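Local coordinates for glucan-binding protein C, GbpC (Streptococcus mutans UA159, PDB 5UQZ) that probably binds glucan at the streptococcal cell surface and mediates both sucrose-independent and sucrose-dependent adherence, at residues A[46-50]-A[51-55]; A[94-97]-A[98-102]; A[103-106]-A[107-111]. All coordinates share one frame; numbering follows the deposited sequence. Where two conformers were deposited one is given.

The three contacts, all local, fall within the glucan-binding piece of a longer cell-wall protein and illustrate how short turns end or start regular structure. Interaction 1 closes the long helix 3-51 at the surface; its centre lies about 43 Å from that of interaction 2 and about 51 Å from that of interaction 3, on the opposite side of the chain's centre. Interactions 2 and 3 are neighbours, about 13 Å apart between centres and joined by a probable hydrogen bond from Tyr105 to Gln99. Backbone capping dominates interaction 1. Interaction 2, partly buried, adds a buried tyrosine packed on a sheet, whereas interaction 3 is a surface turn in which one carboxylate oxygen gathers a peptide N-H and two waters.

Interaction 1 of 3, residues A[46-50]-A[51-55]; sequences KKEVA and QGLAS
Glu48 and Leu53 meet at the C-terminal end of helix 3-51, where the chain leaves the helix through Gly52 with a positive phi of 74°. Gln51 N still makes an ordinary helical bond, 2.8 Å from Lys47 O. Two residues on, the pattern changes: Leu53 N reaches back 2.9 Å to Glu48 O, lying in the carbonyl plane on a lone pair, and forms the six-to-one bond of a Schellman-like ending. Gly52 N adds a weak, strongly bent bond to the same oxygen, which therefore serves two donors.

The side chains follow this reversal. CG of Leu53, swung beside its own backbone N (chi1 -49°), carries CD1 to within 4.0 Å of Glu48 CG, the two chains running at about a right angle. On the next flank Lys47 lies extended as far as CE, and its methylenes pass over the amide of Gln51, with CG 3.4 Å from Gln51 NE2. The lysine chain then bends at its last torsion, chi4 -80°, and brings NZ 3.6 Å from Leu53 CD1, so that an ammonium group and a methyl group are neighbours.

At the far end, a water donates to Glu48 OE2, which also accepts from Gln44 NE2 one turn earlier. The same water appears to reach Ser55 OG, which bonds to Lys248 O, although Ser55 has two modelled conformers and the bridge is less certain. The chemistry implies a helix end closed chiefly by its own backbone: peptide N-H groups of the turn answer the last helical carbonyls, Lys47 O and Glu48 O, while the methylenes of Lys47 and Glu48 pack on the Gln51 amide and on Leu53.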
loop_
_atom_site.group_PDB
_atom_site.type_symbol
_atom_site.label_atom_id
_atom_site.label_comp_id
_atom_site.label_asym_id
_atom_site.label_seq_id
_atom_site.Cartn_x
_atom_site.Cartn_y
_atom_site.Cartn_z
ATOM N N LYS A 46 -9.374 -10.929 -17.277
ATOM C CA LYS A 46 -9.379 -10.904 -18.737
ATOM C C LYS A 46 -10.796 -10.913 -19.274
ATOM O O LYS A 46 -11.090 -10.220 -20.263
ATOM C CB LYS A 46 -8.598 -12.097 -19.298
ATOM C CG LYS A 46 -7.078 -11.871 -19.220
ATOM C CD LYS A 46 -6.321 -12.854 -20.099
ATOM C CE LYS A 46 -6.503 -14.269 -19.638
ATOM N NZ LYS A 46 -5.730 -15.251 -20.492
ATOM N N LYS A 47 -11.690 -11.711 -18.666
ATOM C CA LYS A 47 -13.078 -11.755 -19.105
ATOM C C LYS A 47 -13.759 -10.407 -18.874
ATOM O O LYS A 47 -14.541 -9.946 -19.717
ATOM C CB LYS A 47 -13.784 -12.867 -18.330
ATOM C CG LYS A 47 -15.268 -12.965 -18.571
ATOM C CD LYS A 47 -15.881 -14.110 -17.762
ATOM C CE LYS A 47 -17.400 -14.136 -17.865
ATOM N NZ LYS A 47 -18.084 -13.160 -16.998
ATOM N N GLU A 48 -13.517 -9.771 -17.719
ATOM C CA GLU A 48 -14.140 -8.473 -17.423
ATOM C C GLU A 48 -13.705 -7.423 -18.429
ATOM O O GLU A 48 -14.518 -6.580 -18.848
ATOM C CB GLU A 48 -13.773 -8.035 -16.007
ATOM C CG GLU A 48 -14.488 -8.904 -14.999
ATOM C CD GLU A 48 -14.018 -8.721 -13.585
ATOM O OE1 GLU A 48 -12.946 -8.102 -13.412
ATOM O OE2 GLU A 48 -14.689 -9.208 -12.651
ATOM N N VAL A 49 -12.426 -7.433 -18.802
ATOM C CA VAL A 49 -11.929 -6.496 -19.819
ATOM C C VAL A 49 -12.554 -6.801 -21.179
ATOM O O VAL A 49 -13.064 -5.900 -21.862
ATOM C CB VAL A 49 -10.387 -6.527 -19.862
ATOM C CG1 VAL A 49 -9.860 -5.710 -21.072
ATOM C CG2 VAL A 49 -9.792 -5.988 -18.566
ATOM N N ALA A 50 -12.589 -8.080 -21.569
ATOM C CA ALA A 50 -13.098 -8.420 -22.900
ATOM C C ALA A 50 -14.590 -8.135 -23.016
ATOM O O ALA A 50 -15.066 -7.693 -24.073
ATOM C CB ALA A 50 -12.840 -9.897 -23.197
ATOM N N GLN A 51 -15.358 -8.439 -21.987
ATOM C CA GLN A 51 -16.809 -8.357 -22.074
ATOM C C GLN A 51 -17.352 -7.018 -21.670
ATOM O O GLN A 51 -18.557 -6.788 -21.817
ATOM C CB GLN A 51 -17.443 -9.451 -21.232
ATOM C CG GLN A 51 -17.095 -10.802 -21.777
ATOM C CD GLN A 51 -17.785 -11.950 -21.064
ATOM O OE1 GLN A 51 -18.752 -11.757 -20.333
ATOM N NE2 GLN A 51 -17.322 -13.155 -21.313
ATOM N N GLY A 52 -16.504 -6.139 -21.164
ATOM C CA GLY A 52 -16.995 -4.852 -20.754
ATOM C C GLY A 52 -17.778 -4.929 -19.465
ATOM O O GLY A 52 -18.849 -4.309 -19.348
ATOM N N LEU A 53 -17.288 -5.708 -18.491
ATOM C CA LEU A 53 -17.874 -5.696 -17.168
ATOM C C LEU A 53 -17.260 -4.555 -16.368
ATOM O O LEU A 53 -16.258 -3.978 -16.759
ATOM C CB LEU A 53 -17.735 -7.077 -16.504
ATOM C CG LEU A 53 -18.202 -8.242 -17.414
ATOM C CD1 LEU A 53 -17.987 -9.602 -16.737
ATOM C CD2 LEU A 53 -19.630 -8.086 -17.801
ATOM N N ALA A 54 -17.873 -4.229 -15.226
ATOM C CA ALA A 54 -17.489 -3.028 -14.476
ATOM C C ALA A 54 -15.992 -2.963 -14.169
ATOM O O ALA A 54 -15.366 -1.911 -14.365
ATOM C CB ALA A 54 -18.299 -2.929 -13.192
ATOM N N SER A 55 -15.402 -4.075 -13.693
ATOM C CA SER A 55 -13.969 -4.063 -13.354
ATOM C C SER A 55 -13.059 -3.935 -14.588
ATOM O O SER A 55 -11.871 -3.568 -14.473
ATOM C CB SER A 55 -13.629 -5.261 -12.479
ATOM O OG SER A 55 -14.351 -5.183 -11.246
HETATM O O HOH W 1 -14.261 -7.907 -10.160
#

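Interaction 2 of 3, residues A[94-97]-A[98-102]; sequences EDIL and QQYNT
Ile96 and Tyr100 make the tight side of the short helix 96-99. With CG1 anti to the backbone N (chi1 -171°) and a bend at chi2, Ile96 CD1 comes 3.6 Å from Tyr100 CE2. The same ring receives Ile96 O at its edge, with CD2 3.4 Å from that oxygen. Tyr100 N is bonded to Ile96 O, its donor tilted from the carbonyl plane, and a weaker branch goes to Leu97 O. Beyond the helix the buried tyrosine stacks on Phe181 and touches Leu169 and Thr326, which seats this turn against the four-stranded sheet.

The looser side is the start of the helix, where Asp95 is exposed and a water sits between Glu94 and Gln98. Asp95 is the N-cap: OD2 accepts from Leu97 N at 2.8 Å, well out of the carboxylate plane, while Asp95 O takes the first helical bond from Gln99 N. Glu94 lies extended past Gln98 at about a right angle, its CB 4.0 Å from Gln98 CB. Its carboxylate is held by His91 ND1; the water bonds weakly to OE1 and also to Gln98 O, with more acceptors in reach than protons.

Gln98 bends at chi2 (-59°) and turns its OE1 toward Asn101 ND2, 3.2 Å away in a nearly straight bond. Asn101 OD1 in turn accepts from Asp103 N, an Asx turn. The Ile96 side chain is about 11 Å from the bound calcium ion. The chemistry implies a division of labour: Asp95 caps the start, backbone bonds from Tyr100 N close the end, and the ring fixes the turn to the sheet.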
loop_
_atom_site.group_PDB
_atom_site.type_symbol
_atom_site.label_atom_id
_atom_site.label_comp_id
_atom_site.label_asym_id
_atom_site.label_seq_id
_atom_site.Cartn_x
_atom_site.Cartn_y
_atom_site.Cartn_z
ATOM N N GLU A 94 15.940 3.979 13.896
ATOM C CA GLU A 94 14.990 3.194 14.669
ATOM C C GLU A 94 14.157 2.296 13.763
ATOM O O GLU A 94 14.081 2.483 12.545
ATOM C CB GLU A 94 14.017 4.121 15.399
ATOM C CG GLU A 94 14.620 4.876 16.540
ATOM C CD GLU A 94 13.624 5.823 17.181
ATOM O OE1 GLU A 94 12.683 6.299 16.480
ATOM O OE2 GLU A 94 13.788 6.093 18.391
ATOM N N ASP A 95 13.519 1.309 14.392
ATOM C CA ASP A 95 12.466 0.542 13.746
ATOM C C ASP A 95 11.361 1.498 13.295
ATOM O O ASP A 95 11.114 2.516 13.927
ATOM C CB ASP A 95 11.904 -0.422 14.789
ATOM C CG ASP A 95 10.868 -1.356 14.239
ATOM O OD1 ASP A 95 11.244 -2.449 13.751
ATOM O OD2 ASP A 95 9.669 -1.014 14.329
ATOM N N ILE A 96 10.716 1.179 12.171
ATOM C CA ILE A 96 9.603 1.986 11.675
ATOM C C ILE A 96 8.553 2.249 12.755
ATOM O O ILE A 96 8.044 3.376 12.893
ATOM C CB ILE A 96 8.998 1.331 10.427
ATOM C CG1 ILE A 96 7.983 2.264 9.779
ATOM C CG2 ILE A 96 8.482 -0.067 10.754
ATOM C CD1 ILE A 96 8.668 3.413 9.060
ATOM N N LEU A 97 8.187 1.226 13.523
ATOM C CA LEU A 97 7.167 1.469 14.535
ATOM C C LEU A 97 7.647 2.420 15.604
ATOM O O LEU A 97 6.871 3.274 16.054
ATOM C CB LEU A 97 6.669 0.181 15.157
ATOM C CG LEU A 97 5.883 -0.736 14.206
ATOM C CD1 LEU A 97 5.252 -1.887 14.943
ATOM C CD2 LEU A 97 4.821 0.071 13.444
ATOM N N GLN A 98 8.931 2.350 15.967
ATOM C CA GLN A 98 9.452 3.318 16.927
ATOM C C GLN A 98 9.588 4.700 16.313
ATOM O O GLN A 98 9.406 5.701 17.015
ATOM C CB GLN A 98 10.802 2.893 17.475
ATOM C CG GLN A 98 10.760 1.689 18.432
ATOM C CD GLN A 98 9.876 1.864 19.701
ATOM O OE1 GLN A 98 9.380 2.943 20.025
ATOM N NE2 GLN A 98 9.699 0.766 20.424
ATOM N N GLN A 99 9.942 4.788 15.027
ATOM C CA GLN A 99 10.005 6.091 14.377
ATOM C C GLN A 99 8.669 6.809 14.433
ATOM O O GLN A 99 8.637 8.042 14.459
ATOM C CB GLN A 99 10.434 5.896 12.938
ATOM C CG GLN A 99 10.815 7.125 12.228
ATOM C CD GLN A 99 11.547 6.776 10.948
ATOM O OE1 GLN A 99 12.331 5.807 10.897
ATOM N NE2 GLN A 99 11.301 7.537 9.923
ATOM N N TYR A 100 7.562 6.063 14.429
ATOM C CA TYR A 100 6.245 6.665 14.499
ATOM C C TYR A 100 5.655 6.581 15.895
ATOM O O TYR A 100 4.470 6.877 16.072
ATOM C CB TYR A 100 5.317 6.052 13.454
ATOM C CG TYR A 100 5.652 6.589 12.065
ATOM C CD1 TYR A 100 5.048 7.766 11.590
ATOM C CD2 TYR A 100 6.611 5.968 11.274
ATOM C CE1 TYR A 100 5.353 8.246 10.333
ATOM C CE2 TYR A 100 6.925 6.441 10.022
ATOM C CZ TYR A 100 6.317 7.619 9.563
ATOM O OH TYR A 100 6.600 8.089 8.306
ATOM N N ASN A 101 6.455 6.250 16.895
ATOM C CA ASN A 101 5.976 6.259 18.270
ATOM C C ASN A 101 6.007 7.699 18.765
ATOM O O ASN A 101 7.048 8.209 19.160
ATOM C CB ASN A 101 6.829 5.349 19.137
ATOM C CG ASN A 101 6.321 5.304 20.556
ATOM O OD1 ASN A 101 5.430 6.086 20.936
ATOM N ND2 ASN A 101 6.845 4.377 21.354
ATOM N N THR A 102 4.852 8.380 18.719
ATOM C CA THR A 102 4.785 9.783 19.120
ATOM C C THR A 102 5.144 9.995 20.582
ATOM O O THR A 102 5.434 11.141 20.969
ATOM C CB THR A 102 3.415 10.370 18.755
ATOM O OG1 THR A 102 2.376 9.465 19.171
ATOM C CG2 THR A 102 3.286 10.564 17.245
HETATM O O HOH W 2 11.147 6.661 18.670
#

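Interaction 3 of 3, residues A[103-106]-A[107-111]; sequences DNYT and ASDFT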
loop_
_atom_site.group_PDB
_atom_site.type_symbol
_atom_site.label_atom_id
_atom_site.label_comp_id
_atom_site.label_asym_id
_atom_site.label_seq_id
_atom_site.Cartn_x
_atom_site.Cartn_y
_atom_site.Cartn_z
ATOM N N ASP A 103 5.145 8.947 21.412
ATOM C CA ASP A 103 5.614 9.123 22.790
ATOM C C ASP A 103 7.099 9.487 22.838
ATOM O O ASP A 103 7.579 9.979 23.870
ATOM C CB ASP A 103 5.510 7.800 23.552
ATOM C CG ASP A 103 4.084 7.384 23.868
ATOM O OD1 ASP A 103 3.143 8.162 23.679
ATOM O OD2 ASP A 103 3.923 6.251 24.363
ATOM N N ASN A 104 7.845 9.185 21.774
ATOM C CA ASN A 104 9.297 9.347 21.769
ATOM C C ASN A 104 9.744 10.696 21.214
ATOM O O ASN A 104 10.935 10.900 20.965
ATOM C CB ASN A 104 9.928 8.237 20.926
ATOM C CG ASN A 104 9.846 6.877 21.587
ATOM O OD1 ASN A 104 9.662 6.776 22.792
ATOM N ND2 ASN A 104 10.017 5.826 20.799
ATOM N N TYR A 105 8.817 11.601 20.985
ATOM C CA TYR A 105 9.093 12.946 20.513
ATOM C C TYR A 105 8.541 13.918 21.537
ATOM O O TYR A 105 7.576 13.607 22.248
ATOM C CB TYR A 105 8.436 13.201 19.147
ATOM C CG TYR A 105 8.950 12.328 18.024
ATOM C CD1 TYR A 105 8.519 11.007 17.871
ATOM C CD2 TYR A 105 9.797 12.832 17.087
ATOM C CE1 TYR A 105 8.958 10.209 16.815
ATOM C CE2 TYR A 105 10.284 12.065 16.056
ATOM C CZ TYR A 105 9.836 10.748 15.907
ATOM O OH TYR A 105 10.295 10.016 14.831
ATOM N N THR A 106 9.191 15.064 21.653
ATOM C CA THR A 106 8.745 16.115 22.566
ATOM C C THR A 106 8.666 17.425 21.794
ATOM O O THR A 106 9.054 17.512 20.621
ATOM C CB THR A 106 9.667 16.309 23.781
ATOM O OG1 THR A 106 10.944 16.728 23.323
ATOM C CG2 THR A 106 9.820 15.005 24.576
ATOM N N ALA A 107 8.175 18.466 22.465
ATOM C CA ALA A 107 7.947 19.742 21.784
ATOM C C ALA A 107 9.214 20.277 21.120
ATOM O O ALA A 107 9.155 20.854 20.020
ATOM C CB ALA A 107 7.430 20.771 22.797
ATOM N N SER A 108 10.364 20.095 21.758
ATOM C CA SER A 108 11.634 20.580 21.237
ATOM C C SER A 108 12.057 19.896 19.940
ATOM O O SER A 108 12.989 20.364 19.291
ATOM C CB SER A 108 12.727 20.369 22.304
ATOM O OG SER A 108 12.789 19.004 22.684
ATOM N N ASP A 109 11.376 18.827 19.538
ATOM C CA ASP A 109 11.621 18.174 18.259
ATOM C C ASP A 109 10.891 18.820 17.096
ATOM O O ASP A 109 11.039 18.355 15.963
ATOM C CB ASP A 109 11.172 16.710 18.334
ATOM C CG ASP A 109 12.056 15.897 19.254
ATOM O OD1 ASP A 109 13.258 16.198 19.345
ATOM O OD2 ASP A 109 11.548 14.942 19.883
ATOM N N PHE A 110 10.103 19.863 17.343
ATOM C CA PHE A 110 9.273 20.459 16.298
ATOM C C PHE A 110 9.515 21.973 16.232
ATOM O O PHE A 110 9.893 22.621 17.215
ATOM C CB PHE A 110 7.799 20.204 16.593
ATOM C CG PHE A 110 7.485 18.737 16.575
ATOM C CD1 PHE A 110 7.284 18.056 15.358
ATOM C CD2 PHE A 110 7.495 17.998 17.758
ATOM C CE1 PHE A 110 7.089 16.692 15.322
ATOM C CE2 PHE A 110 7.286 16.642 17.737
ATOM C CZ PHE A 110 7.074 15.977 16.528
ATOM N N THR A 111 9.252 22.533 15.065
ATOM C CA THR A 111 9.386 23.965 14.850
ATOM C C THR A 111 8.297 24.451 13.911
ATOM O O THR A 111 7.875 23.733 13.000
ATOM C CB THR A 111 10.780 24.302 14.271
ATOM O OG1 THR A 111 10.838 25.711 14.025
ATOM C CG2 THR A 111 11.089 23.567 12.985
HETATM O O HOH W 3 12.924 12.730 20.127
HETATM O O HOH W 4 12.709 15.011 22.598
#
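Thr106 and Asp109 exchange two hydrogen bonds around a 3-10 turn that covers residues 107-109. Thr106 N donates to Asp109 OD2 at 3.0 Å and 163°, approaching from above the carboxylate plane, while Asp109 N returns a 2.9 Å bond to Thr106 O. The first resembles one half of a capping box, the Asp109 side chain accepting from the peptide N-H three residues earlier; the reciprocal half, from Asp109 N to the threonine side chain, is not formed. The hydroxyl takes another route: OG1 sits between backbone N and carbonyl carbon (chi1 63°) and shares a 3.0 Å hydrogen bond with Ser108 OG, of which either may be the donor.

Two waters extend the network. One donates to Asp109 OD2 at 2.6 Å and also to Asn104 O; the other donates to Asp109 OD2 and lies 2.6 Å from Thr106 OG1.

Outside this polar network the aromatic side chains take over. Phe110 turns its edge to Thr106 O, 3.3 Å from CD2, and CE2 of the same ring packs 3.9 Å from Tyr105 CB. The Tyr105 ring plane is almost perpendicular to the Asp109 carboxylate. Farther off, Tyr105 stacks on His91 and its OH bonds to Gln99 O; Phe110 makes a cation-pi contact with Lys125, and both rings touch Leu83 and Leu169. Backbone bonds of Asp109 with Thr84 and of Thr111 with Tyr82 join the stretch to strand 82-83. The chemistry implies a turn held by backbone bonds and by Asp109, whose OD2 accepts Thr106 N and two waters, which may favour the ionised carboxylate.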